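Local structure of DNA helicase uvsW (Enterobacteria phage T4, 1RIF) at residues I15-E18 and E24-D27; D120-G125 and Q145-R150; Q172-F177 and I188-G193; R181-A186 and A205-G210; S244-L249 and M253-L258. The protein couples ATP hydrolysis to 3'-5' unwinding and branch migration of DNA, serving recombination-dependent repair and the reorganization of stalled replication forks in viral DNA synthesis. The protein carries 1 engineered substitution. All coordinates share one frame; numbering follows the deposited sequence.

Contact 1 (I15-E18 and E24-D27)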
# COMPACT_ATOMS: atom_id res chain seq x y z
N ILE A 15 -2.16 -15.38 -12.86
CA ILE A 15 -3.34 -15.79 -13.61
C ILE A 15 -3.06 -16.90 -14.62
O ILE A 15 -2.11 -16.83 -15.39
CB ILE A 15 -3.96 -14.60 -14.37
CG1 ILE A 15 -4.17 -13.43 -13.40
CG2 ILE A 15 -5.28 -15.03 -15.00
CD1 ILE A 15 -4.78 -12.20 -14.04
N ASP A 16 -3.91 -17.93 -14.59
CA ASP A 16 -3.82 -19.09 -15.47
C ASP A 16 -4.99 -19.03 -16.43
O ASP A 16 -6.13 -18.98 -16.00
CB ASP A 16 -3.90 -20.38 -14.67
CG ASP A 16 -2.58 -20.73 -14.00
OD1 ASP A 16 -1.91 -19.82 -13.46
OD2 ASP A 16 -2.23 -21.93 -14.01
N CYS A 17 -4.70 -19.06 -17.72
CA CYS A 17 -5.76 -18.99 -18.73
C CYS A 17 -5.18 -19.28 -20.11
O CYS A 17 -4.00 -19.60 -20.25
CB CYS A 17 -6.38 -17.60 -18.74
SG CYS A 17 -5.19 -16.32 -19.19
N GLU A 18 -6.02 -19.17 -21.13
CA GLU A 18 -5.58 -19.41 -22.50
C GLU A 18 -4.66 -18.27 -22.95
O GLU A 18 -4.49 -17.28 -22.23
CB GLU A 18 -6.77 -19.50 -23.45
CG GLU A 18 -7.05 -20.90 -23.97
CD GLU A 18 -7.43 -21.88 -22.87
OE1 GLU A 18 -8.48 -21.67 -22.22
OE2 GLU A 18 -6.67 -22.85 -22.66
N GLU A 24 -6.34 -10.52 -23.93
CA GLU A 24 -7.48 -9.67 -23.65
C GLU A 24 -7.25 -9.04 -22.28
O GLU A 24 -7.47 -7.85 -22.09
CB GLU A 24 -8.76 -10.50 -23.63
CG GLU A 24 -9.00 -11.23 -24.94
CD GLU A 24 -10.26 -12.06 -24.90
OE1 GLU A 24 -10.38 -12.92 -24.00
OE2 GLU A 24 -11.14 -11.85 -25.77
N LEU A 25 -6.79 -9.87 -21.34
CA LEU A 25 -6.50 -9.41 -19.98
C LEU A 25 -5.35 -8.41 -19.97
O LEU A 25 -5.34 -7.47 -19.17
CB LEU A 25 -6.12 -10.60 -19.11
CG LEU A 25 -7.26 -11.46 -18.54
CD1 LEU A 25 -6.69 -12.76 -18.01
CD2 LEU A 25 -7.98 -10.69 -17.45
N ARG A 26 -4.38 -8.63 -20.84
CA ARG A 26 -3.20 -7.77 -20.95
C ARG A 26 -3.56 -6.39 -21.46
O ARG A 26 -2.93 -5.40 -21.08
CB ARG A 26 -2.16 -8.43 -21.87
CG ARG A 26 -0.92 -7.61 -22.09
CD ARG A 26 0.11 -8.38 -22.91
NE ARG A 26 1.23 -7.52 -23.27
CZ ARG A 26 1.23 -6.65 -24.28
NH1 ARG A 26 0.15 -6.53 -25.05
NH2 ARG A 26 2.29 -5.88 -24.51
N ASP A 27 -4.56 -6.31 -22.33
CA ASP A 27 -5.01 -5.03 -22.87
C ASP A 27 -5.94 -4.38 -21.86
O ASP A 27 -5.94 -3.15 -21.69
CB ASP A 27 -5.76 -5.22 -24.20
CG ASP A 27 -4.85 -5.68 -25.32
OD1 ASP A 27 -3.62 -5.46 -25.21
OD2 ASP A 27 -5.36 -6.25 -26.31
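The carbonyl oxygen of Ile15 receives a weak hydrogen bond from Arg58 NE, while the side chain of Ile15 turns inward to meet Leu25. Arg58 reaches further along the same segment, its NH2 hydrogen-bonded to the carbonyl oxygen of Glu18. The contact itself is apolar and small, burying 99 Å² in all. One methyl group, Leu25 CD1, does all the touching on the helix side. It lies 4.0 Å from Ile15 CG2, the two side chains meeting tip to tip, and 4.0 Å from Cys17 SG. Cys17 carries its sulfur between backbone N and carbonyl carbon (chi1 63°), which swings SG toward the helix beside the isoleucine methyl. The two partners subtend about 66° at CD1, so the leucine methyl touches them from well-separated directions. Glu18 takes the N-cap position of helix 19-28, and the chain folds back on itself within a few residues. This is local packing of the N-terminal domain, away from the predicted ATP-binding loop; the chain holds this domain and the ATP-binding helicase domain of a longer protein. Strand 12-16 runs antiparallel to both strand 3-8 and strand 59-61 in a mixed sheet, and helix 68-74 completes the apolar layer by placing Ile68 on Ile15 and Phe71 on Leu25.

Contact 2 (D120-G125 and Q145-R150)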
# COMPACT_ATOMS: atom_id res chain seq x y z
N ASP A 120 -13.11 3.88 12.37
CA ASP A 120 -13.70 3.19 11.22
C ASP A 120 -12.65 2.92 10.14
O ASP A 120 -12.55 1.80 9.63
CB ASP A 120 -14.84 4.03 10.62
CG ASP A 120 -16.12 3.99 11.46
OD1 ASP A 120 -16.19 3.18 12.42
OD2 ASP A 120 -17.06 4.76 11.15
N ALA A 121 -11.87 3.94 9.80
CA ALA A 121 -10.83 3.81 8.78
C ALA A 121 -9.82 2.72 9.14
O ALA A 121 -9.48 1.87 8.29
CB ALA A 121 -10.11 5.15 8.59
N VAL A 122 -9.35 2.73 10.39
CA VAL A 122 -8.39 1.74 10.86
C VAL A 122 -9.00 0.33 10.80
O VAL A 122 -8.35 -0.61 10.33
CB VAL A 122 -7.95 2.03 12.32
CG1 VAL A 122 -7.17 0.84 12.87
CG2 VAL A 122 -7.09 3.28 12.36
N PHE A 123 -10.24 0.20 11.26
CA PHE A 123 -10.91 -1.09 11.24
C PHE A 123 -11.08 -1.61 9.80
O PHE A 123 -10.81 -2.78 9.52
CB PHE A 123 -12.28 -0.99 11.92
CG PHE A 123 -13.03 -2.30 11.95
CD1 PHE A 123 -12.60 -3.33 12.78
CD2 PHE A 123 -14.13 -2.51 11.13
CE1 PHE A 123 -13.26 -4.55 12.79
CE2 PHE A 123 -14.80 -3.72 11.13
CZ PHE A 123 -14.36 -4.75 11.96
N GLU A 124 -11.53 -0.73 8.91
CA GLU A 124 -11.72 -1.06 7.50
C GLU A 124 -10.42 -1.57 6.86
O GLU A 124 -10.42 -2.54 6.10
CB GLU A 124 -12.18 0.17 6.71
CG GLU A 124 -13.62 0.15 6.26
CD GLU A 124 -13.88 -0.85 5.14
OE1 GLU A 124 -13.27 -0.73 4.05
OE2 GLU A 124 -14.71 -1.76 5.36
N GLY A 125 -9.33 -0.88 7.18
CA GLY A 125 -8.03 -1.23 6.63
C GLY A 125 -7.50 -2.55 7.12
O GLY A 125 -7.06 -3.38 6.32
N GLN A 145 -2.49 6.17 10.99
CA GLN A 145 -1.28 5.45 10.63
C GLN A 145 -0.62 4.82 11.87
O GLN A 145 -0.13 3.69 11.82
CB GLN A 145 -0.32 6.39 9.90
CG GLN A 145 -0.74 6.67 8.47
CD GLN A 145 0.07 7.77 7.80
OE1 GLN A 145 -0.13 8.94 8.09
NE2 GLN A 145 0.98 7.39 6.92
N ALA A 146 -0.60 5.56 12.98
CA ALA A 146 -0.02 5.06 14.23
C ALA A 146 -0.79 3.84 14.74
O ALA A 146 -0.20 2.87 15.19
CB ALA A 146 -0.02 6.15 15.29
N LEU A 147 -2.12 3.90 14.67
CA LEU A 147 -2.94 2.79 15.14
C LEU A 147 -2.74 1.54 14.27
O LEU A 147 -2.67 0.43 14.78
CB LEU A 147 -4.42 3.20 15.17
CG LEU A 147 -4.70 4.20 16.30
CD1 LEU A 147 -6.14 4.65 16.28
CD2 LEU A 147 -4.38 3.52 17.62
N LEU A 148 -2.66 1.75 12.96
CA LEU A 148 -2.44 0.67 12.02
C LEU A 148 -1.09 -0.00 12.29
O LEU A 148 -1.00 -1.23 12.30
CB LEU A 148 -2.49 1.21 10.59
CG LEU A 148 -3.89 1.51 10.04
CD1 LEU A 148 -3.75 2.37 8.81
CD2 LEU A 148 -4.61 0.21 9.73
N ALA A 149 -0.04 0.80 12.51
CA ALA A 149 1.29 0.25 12.79
C ALA A 149 1.34 -0.46 14.17
O ALA A 149 1.95 -1.52 14.30
CB ALA A 149 2.34 1.36 12.73
N ARG A 150 0.69 0.13 15.17
CA ARG A 150 0.60 -0.45 16.52
C ARG A 150 -0.02 -1.85 16.44
O ARG A 150 0.49 -2.81 17.00
CB ARG A 150 -0.33 0.39 17.40
CG ARG A 150 0.07 0.54 18.86
CD ARG A 150 0.57 -0.71 19.54
NE ARG A 150 1.78 -0.36 20.28
CZ ARG A 150 2.16 -0.89 21.44
NH1 ARG A 150 1.43 -1.81 22.04
NH2 ARG A 150 3.28 -0.46 22.01
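Helices 116-128 and 141-155 come nearest, within these segments, where the CA atoms of Val122 and Leu148 stand 6.2 Å apart, a close approach for two helix backbones. Val122 supplies both methyl groups to the interface and splits them between neighbouring leucines. Its CG2 lies 3.9 Å from Leu147 CB, the two side chains crossing at about a right angle. With CG1 anti to the backbone N (chi1 169°), the other branch passes alongside Leu148, whose CD2 is 4.1 Å from Val122 CG1. The same leucine methyl also rests 3.9 Å from the carbonyl oxygen of Val122, against the helix backbone itself. In a P-loop NTPase the helix after the phosphate-binding loop packs against the central parallel sheet, and helix 141-155, which begins within the predicted ATP-binding residues, takes that place here. Helix 116-128 is its neighbour and leads directly into strand 130-133. Gly125, a turn beyond Ala121, adds no side chain on the flank facing Leu148, consistent with the closeness of the two backbones. Beyond the pair, Phe96 of helix 93-101 lies on Val122, and Leu103 lies on Leu147.

Contact 3 (Q172-F177 and I188-G193)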
# COMPACT_ATOMS: atom_id res chain seq x y z
N GLN A 172 8.54 14.52 11.44
CA GLN A 172 7.25 14.83 12.03
C GLN A 172 6.46 13.56 12.35
O GLN A 172 5.84 13.46 13.41
CB GLN A 172 6.44 15.72 11.08
CG GLN A 172 5.12 16.19 11.66
CD GLN A 172 4.28 16.99 10.67
OE1 GLN A 172 4.72 18.01 10.13
NE2 GLN A 172 3.05 16.53 10.44
N MET A 173 6.48 12.60 11.44
CA MET A 173 5.75 11.35 11.63
C MET A 173 6.29 10.59 12.83
O MET A 173 5.53 10.06 13.64
CB MET A 173 5.85 10.47 10.38
CG MET A 173 5.02 9.18 10.42
SD MET A 173 3.22 9.45 10.27
CE MET A 173 3.04 9.42 8.50
N ALA A 174 7.62 10.53 12.93
CA ALA A 174 8.29 9.83 14.01
C ALA A 174 7.96 10.51 15.33
O ALA A 174 7.69 9.86 16.33
CB ALA A 174 9.80 9.83 13.78
N ASP A 175 7.98 11.84 15.32
CA ASP A 175 7.67 12.59 16.52
C ASP A 175 6.21 12.40 16.93
O ASP A 175 5.92 12.26 18.12
CB ASP A 175 7.97 14.07 16.31
CG ASP A 175 9.46 14.36 16.23
OD1 ASP A 175 10.25 13.42 16.44
OD2 ASP A 175 9.84 15.52 15.96
N ASP A 176 5.30 12.38 15.96
CA ASP A 176 3.88 12.19 16.27
C ASP A 176 3.66 10.86 16.97
O ASP A 176 3.01 10.80 18.01
CB ASP A 176 3.03 12.23 15.01
CG ASP A 176 2.99 13.61 14.37
OD1 ASP A 176 3.26 14.61 15.07
OD2 ASP A 176 2.66 13.69 13.16
N PHE A 177 4.20 9.79 16.37
CA PHE A 177 4.07 8.43 16.91
C PHE A 177 4.52 8.36 18.37
O PHE A 177 3.91 7.67 19.18
CB PHE A 177 4.91 7.44 16.08
CG PHE A 177 4.21 6.94 14.83
CD1 PHE A 177 3.35 7.76 14.10
CD2 PHE A 177 4.42 5.63 14.38
CE1 PHE A 177 2.71 7.28 12.95
CE2 PHE A 177 3.79 5.16 13.23
CZ PHE A 177 2.93 5.98 12.52
N ILE A 188 11.70 3.57 15.99
CA ILE A 188 11.47 4.18 14.68
C ILE A 188 12.75 4.69 14.01
O ILE A 188 13.40 5.62 14.50
CB ILE A 188 10.47 5.33 14.82
CG1 ILE A 188 9.18 4.81 15.47
CG2 ILE A 188 10.19 5.95 13.45
CD1 ILE A 188 8.23 5.90 15.93
N LYS A 189 13.11 4.06 12.90
CA LYS A 189 14.30 4.43 12.14
C LYS A 189 13.92 5.34 10.98
O LYS A 189 13.10 4.98 10.15
CB LYS A 189 15.00 3.19 11.59
CG LYS A 189 16.21 3.50 10.74
CD LYS A 189 16.71 2.28 9.98
CE LYS A 189 17.94 2.64 9.16
NZ LYS A 189 18.24 1.65 8.08
N LYS A 190 14.51 6.53 10.92
CA LYS A 190 14.22 7.43 9.82
C LYS A 190 15.35 7.26 8.80
O LYS A 190 16.52 7.33 9.16
CB LYS A 190 14.16 8.88 10.31
CG LYS A 190 13.08 9.13 11.36
CD LYS A 190 12.91 10.60 11.67
CE LYS A 190 14.17 11.20 12.28
NZ LYS A 190 14.51 10.61 13.60
N ILE A 191 15.01 6.99 7.55
CA ILE A 191 16.05 6.83 6.54
C ILE A 191 16.07 8.03 5.59
O ILE A 191 15.09 8.77 5.50
CB ILE A 191 15.86 5.55 5.70
CG1 ILE A 191 14.52 5.59 4.96
CG2 ILE A 191 15.93 4.34 6.61
CD1 ILE A 191 14.31 4.42 4.02
N GLY A 192 17.19 8.22 4.90
CA GLY A 192 17.31 9.33 3.97
C GLY A 192 17.94 10.58 4.56
O GLY A 192 18.83 10.50 5.41
N GLY A 193 17.48 11.74 4.09
CA GLY A 193 18.01 13.02 4.54
C GLY A 193 17.90 13.28 6.03
O GLY A 193 18.90 13.27 6.74
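Ala174, Phe177, Ile188 and Lys190 form the seam between the helix of a beta-alpha-beta crossover and the strand it leads to. Ala174 is the middle of the seam: its CB lies 3.9 Å from Ile188 CG2 and 3.8 Å from Lys190 CD, so a single methyl group is flanked by an aliphatic branch and by the methylene chain of a lysine. The first two torsions of Lys190, CG anti to the carbonyl carbon and chi2 extended at -172°, lay CG and CD beside that methyl. Bends at chi3 and chi4 turn only the amine end, which stops 5.8 Å from Asp175 OD1, a gap too wide for a salt bridge, although the opposite charges may attract weakly. Helix 167-180 follows strand 159-163 and crosses above the sheet to strand 188-190, the outermost strand on that side, passing over strand 207-210 on the way. The axes of helix 172-177 and strand 188-190 come within 9.4 Å and run nearly antiparallel, at 167°, as the helix must when it returns the chain to the start of the next parallel strand. Farther along the helix, Phe177 meets Ile188 at about a right angle: Ile188 CD1 is 3.7 Å from Phe177 CB and also 4.1 Å from ring atom CD2. The far side of the aromatic ring is covered by Ala146 and Ala149 of helix 141-155.

Contact 4 (R181-A186 and A205-G210)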
# COMPACT_ATOMS: atom_id res chain seq x y z
N ARG A 181 2.44 8.14 22.20
CA ARG A 181 2.99 7.19 23.16
C ARG A 181 2.70 5.75 22.76
O ARG A 181 2.69 4.85 23.61
CB ARG A 181 2.49 7.46 24.57
CG ARG A 181 2.87 8.84 25.07
CD ARG A 181 2.64 8.98 26.55
NE ARG A 181 2.59 10.38 26.95
CZ ARG A 181 2.53 10.79 28.20
NH1 ARG A 181 2.51 9.90 29.19
NH2 ARG A 181 2.47 12.09 28.48
N LEU A 182 2.45 5.54 21.47
CA LEU A 182 2.21 4.20 20.95
C LEU A 182 3.55 3.58 20.55
O LEU A 182 3.68 2.37 20.41
CB LEU A 182 1.26 4.26 19.74
CG LEU A 182 -0.16 4.75 20.04
CD1 LEU A 182 -0.92 4.97 18.74
CD2 LEU A 182 -0.88 3.73 20.92
N PHE A 183 4.56 4.44 20.40
CA PHE A 183 5.91 4.03 20.02
C PHE A 183 6.95 4.89 20.73
O PHE A 183 6.64 5.98 21.21
CB PHE A 183 6.15 4.18 18.51
CG PHE A 183 5.27 3.31 17.65
CD1 PHE A 183 3.97 3.69 17.36
CD2 PHE A 183 5.75 2.10 17.15
CE1 PHE A 183 3.14 2.88 16.58
CE2 PHE A 183 4.93 1.27 16.37
CZ PHE A 183 3.62 1.67 16.09
N SER A 184 8.18 4.39 20.78
CA SER A 184 9.30 5.12 21.37
C SER A 184 10.26 5.37 20.19
O SER A 184 10.17 4.68 19.17
CB SER A 184 10.00 4.28 22.44
OG SER A 184 10.62 3.15 21.88
N HIS A 185 11.17 6.34 20.32
CA HIS A 185 12.09 6.62 19.21
C HIS A 185 13.02 5.48 18.82
O HIS A 185 13.31 5.30 17.63
CB HIS A 185 12.91 7.88 19.49
CG HIS A 185 12.24 9.13 19.04
ND1 HIS A 185 11.71 10.05 19.92
CD2 HIS A 185 11.93 9.58 17.80
CE1 HIS A 185 11.11 11.02 19.24
NE2 HIS A 185 11.23 10.75 17.95
N ALA A 186 13.47 4.71 19.81
CA ALA A 186 14.35 3.58 19.53
C ALA A 186 13.66 2.58 18.60
O ALA A 186 14.32 1.75 17.96
CB ALA A 186 14.76 2.90 20.83
N ALA A 205 14.87 -1.57 14.53
CA ALA A 205 13.62 -0.84 14.70
C ALA A 205 12.54 -1.38 13.79
O ALA A 205 12.75 -1.52 12.58
CB ALA A 205 13.84 0.65 14.42
N PRO A 206 11.37 -1.72 14.36
CA PRO A 206 10.23 -2.26 13.59
C PRO A 206 9.60 -1.25 12.61
O PRO A 206 9.05 -1.65 11.58
CB PRO A 206 9.25 -2.68 14.69
CG PRO A 206 9.55 -1.71 15.80
CD PRO A 206 11.06 -1.71 15.80
N VAL A 207 9.69 0.04 12.91
CA VAL A 207 9.14 1.06 12.03
C VAL A 207 10.23 1.81 11.27
O VAL A 207 11.19 2.32 11.87
CB VAL A 207 8.29 2.11 12.79
CG1 VAL A 207 7.67 3.09 11.80
CG2 VAL A 207 7.21 1.43 13.62
N VAL A 208 10.07 1.88 9.95
CA VAL A 208 11.00 2.58 9.07
C VAL A 208 10.24 3.69 8.32
O VAL A 208 9.23 3.43 7.68
CB VAL A 208 11.65 1.63 8.04
CG1 VAL A 208 12.62 2.39 7.17
CG2 VAL A 208 12.39 0.50 8.78
N VAL A 209 10.73 4.92 8.41
CA VAL A 209 10.07 6.04 7.76
C VAL A 209 10.96 6.79 6.78
O VAL A 209 12.09 7.17 7.10
CB VAL A 209 9.56 7.05 8.81
CG1 VAL A 209 8.81 8.19 8.12
CG2 VAL A 209 8.65 6.33 9.82
N GLY A 210 10.44 7.00 5.57
CA GLY A 210 11.20 7.71 4.56
C GLY A 210 10.35 8.28 3.45
O GLY A 210 9.12 8.22 3.47
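Phe183, Val207 and Ala186 have most of the 130 Å² buried here, where the loop leaving helix 167-180 closes over the start of strand 207-210 in the RecA-like parallel sheet of the helicase. Phe183 has its CG anti to the carbonyl carbon, and its ring points from the loop toward the strand. There it meets one methyl of Val207: CG2 lies 3.6 Å from Phe183 CE2 and 3.9 Å from CD2, an oblique approach near the CD2-CE2 bond of the ring. Phenylalanine and valine side chains cross at about a right angle. The valine's two branches are divided by its torsion, CG1 standing trans to the backbone N (chi1 -176°), which leaves CG2 as the branch for the loop. Both residues are buried, and the ring has further company, since Phe177 of the preceding helix meets it with planes inclined at about 30° and Ala149 of helix 141-155 touches it as well. The loop itself starts at Arg181, the first residue to leave the helix, with a positive phi. It is steadied outside this contact by Leu182 O, which accepts a hydrogen bond from Arg150 NH2. At the other end the short 3-10 segment 185-186 approaches the chain just ahead of the strand, with the CA atoms of Ala186 and Ala205 6.6 Å apart. Exposed Ala186 offers only backbone there, its own CB turned away, and its carbonyl oxygen sits 3.7 Å from Ala205 CB.

Contact 5 (S244-L249 and M253-L258)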
# COMPACT_ATOMS: atom_id res chain seq x y z
N SER A 244 8.49 0.49 -9.37
CA SER A 244 9.87 0.27 -8.97
C SER A 244 10.05 -0.58 -7.69
O SER A 244 11.01 -1.34 -7.59
CB SER A 244 10.57 1.62 -8.78
OG SER A 244 11.95 1.45 -8.57
N ILE A 245 9.13 -0.46 -6.73
CA ILE A 245 9.25 -1.21 -5.48
C ILE A 245 8.14 -2.23 -5.20
O ILE A 245 8.25 -3.00 -4.25
CB ILE A 245 9.27 -0.28 -4.23
CG1 ILE A 245 7.90 0.38 -4.05
CG2 ILE A 245 10.35 0.78 -4.38
CD1 ILE A 245 7.69 1.03 -2.68
N ILE A 246 7.09 -2.24 -6.02
CA ILE A 246 5.97 -3.15 -5.79
C ILE A 246 6.32 -4.64 -5.68
O ILE A 246 5.83 -5.33 -4.79
CB ILE A 246 4.87 -2.94 -6.86
CG1 ILE A 246 3.60 -3.69 -6.47
CG2 ILE A 246 5.40 -3.36 -8.24
CD1 ILE A 246 2.38 -3.34 -7.31
N SER A 247 7.18 -5.13 -6.57
CA SER A 247 7.57 -6.53 -6.55
C SER A 247 8.42 -6.86 -5.33
O SER A 247 8.41 -8.00 -4.85
CB SER A 247 8.35 -6.89 -7.82
OG SER A 247 7.54 -6.75 -8.97
N GLY A 248 9.15 -5.87 -4.83
CA GLY A 248 9.99 -6.08 -3.66
C GLY A 248 9.22 -6.35 -2.38
O GLY A 248 9.72 -7.02 -1.47
N LEU A 249 8.00 -5.83 -2.29
CA LEU A 249 7.16 -6.02 -1.11
C LEU A 249 6.37 -7.31 -1.26
O LEU A 249 5.14 -7.30 -1.30
CB LEU A 249 6.20 -4.84 -0.96
CG LEU A 249 6.81 -3.47 -0.67
CD1 LEU A 249 5.81 -2.37 -0.98
CD2 LEU A 249 7.27 -3.40 0.78
N MET A 253 1.73 -7.94 3.57
CA MET A 253 0.33 -8.31 3.73
C MET A 253 -0.57 -7.08 3.86
O MET A 253 -1.69 -7.07 3.33
CB MET A 253 0.22 -9.20 4.96
CG MET A 253 -1.05 -10.01 5.08
SD MET A 253 -1.20 -10.67 6.77
CE MET A 253 0.56 -10.96 7.21
N PHE A 254 -0.11 -6.06 4.57
CA PHE A 254 -0.89 -4.85 4.74
C PHE A 254 -0.28 -3.71 3.94
O PHE A 254 0.93 -3.50 3.98
CB PHE A 254 -0.97 -4.41 6.21
CG PHE A 254 -1.67 -5.40 7.11
CD1 PHE A 254 -0.95 -6.43 7.73
CD2 PHE A 254 -3.04 -5.30 7.34
CE1 PHE A 254 -1.59 -7.35 8.55
CE2 PHE A 254 -3.69 -6.21 8.17
CZ PHE A 254 -2.96 -7.24 8.78
N LYS A 255 -1.12 -2.99 3.21
CA LYS A 255 -0.67 -1.86 2.42
C LYS A 255 -1.76 -0.83 2.42
O LYS A 255 -2.91 -1.16 2.13
CB LYS A 255 -0.31 -2.29 1.00
CG LYS A 255 1.02 -3.03 0.92
CD LYS A 255 1.58 -3.09 -0.49
CE LYS A 255 0.81 -4.03 -1.37
NZ LYS A 255 1.37 -4.05 -2.74
N PHE A 256 -1.41 0.40 2.75
CA PHE A 256 -2.37 1.49 2.80
C PHE A 256 -1.90 2.78 2.15
O PHE A 256 -0.75 3.19 2.31
CB PHE A 256 -2.77 1.80 4.25
CG PHE A 256 -3.26 0.59 5.01
CD1 PHE A 256 -2.52 0.05 6.05
CD2 PHE A 256 -4.46 -0.01 4.66
CE1 PHE A 256 -2.96 -1.09 6.73
CE2 PHE A 256 -4.91 -1.14 5.33
CZ PHE A 256 -4.16 -1.68 6.36
N GLY A 257 -2.79 3.39 1.39
CA GLY A 257 -2.50 4.67 0.77
C GLY A 257 -3.49 5.62 1.42
O GLY A 257 -4.65 5.25 1.61
N LEU A 258 -3.05 6.80 1.82
CA LEU A 258 -3.96 7.77 2.43
C LEU A 258 -3.96 9.04 1.59
O LEU A 258 -2.90 9.58 1.26
CB LEU A 258 -3.55 8.09 3.87
CG LEU A 258 -3.72 6.96 4.89
CD1 LEU A 258 -2.55 5.98 4.78
CD2 LEU A 258 -3.79 7.56 6.29
O HOH W 1 3.63 -5.25 -2.58
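Lys255 leans from its strand toward residues 246-249, meeting Leu249 and Ile246 inside a beta-alpha-beta unit made of strand 226-232, helix 239-245 and strand 254-258. The leucine comes obliquely against the lysine chain, with Leu249 CD1 4.3 Å from Lys255 CD. Ile246 lies nearly at right angles to the lysine, close to its end, with Ile246 CG1 4.4 Å from Lys255 NZ. A bend at chi3 (-72°) brings the amine round toward the carbonyl groups of Ile246 and Leu249. A buried ammonium group would be expected to seek polar partners, and here the hydrocarbon part of the chain packs against leucine while the nitrogen is served by water and, outside the pair, by a weak bond to Met275 O. Met275 of helix 269-276 also lies on both Ile246 and Leu249, and Met229 of the adjacent strand 226-232 touches Leu249 and Lys255. One water links the segments: it accepts a bond from Lys255 NZ at 2.6 Å and donates to Leu249 O at 2.8 Å and to Ile246 O at 3.1 Å.

In the fold
Contact 1 stands alone in the N-terminal domain, its centre about 42 Å from those of contacts 3 and 4, whereas the other four belong to the P-loop helicase domain. Contacts 3 and 4 are closest neighbours, about 7 Å between centres, and share adjoining strands through backbone hydrogen bonds of Lys189 with Val207 and Val209. Contact 2 touches contacts 3, 4 and 5, mainly through helix 141-155. All are largely buried, with exposed Ala186 of contact 4 the exception. Chemistry varies with place: contacts 1 and 2 are mainly aliphatic or sulfur packing, 3 and 4 bring in an aromatic ring, and contact 5, nearest the chain's centre, uses a water to bridge its buried lysine to two carbonyls.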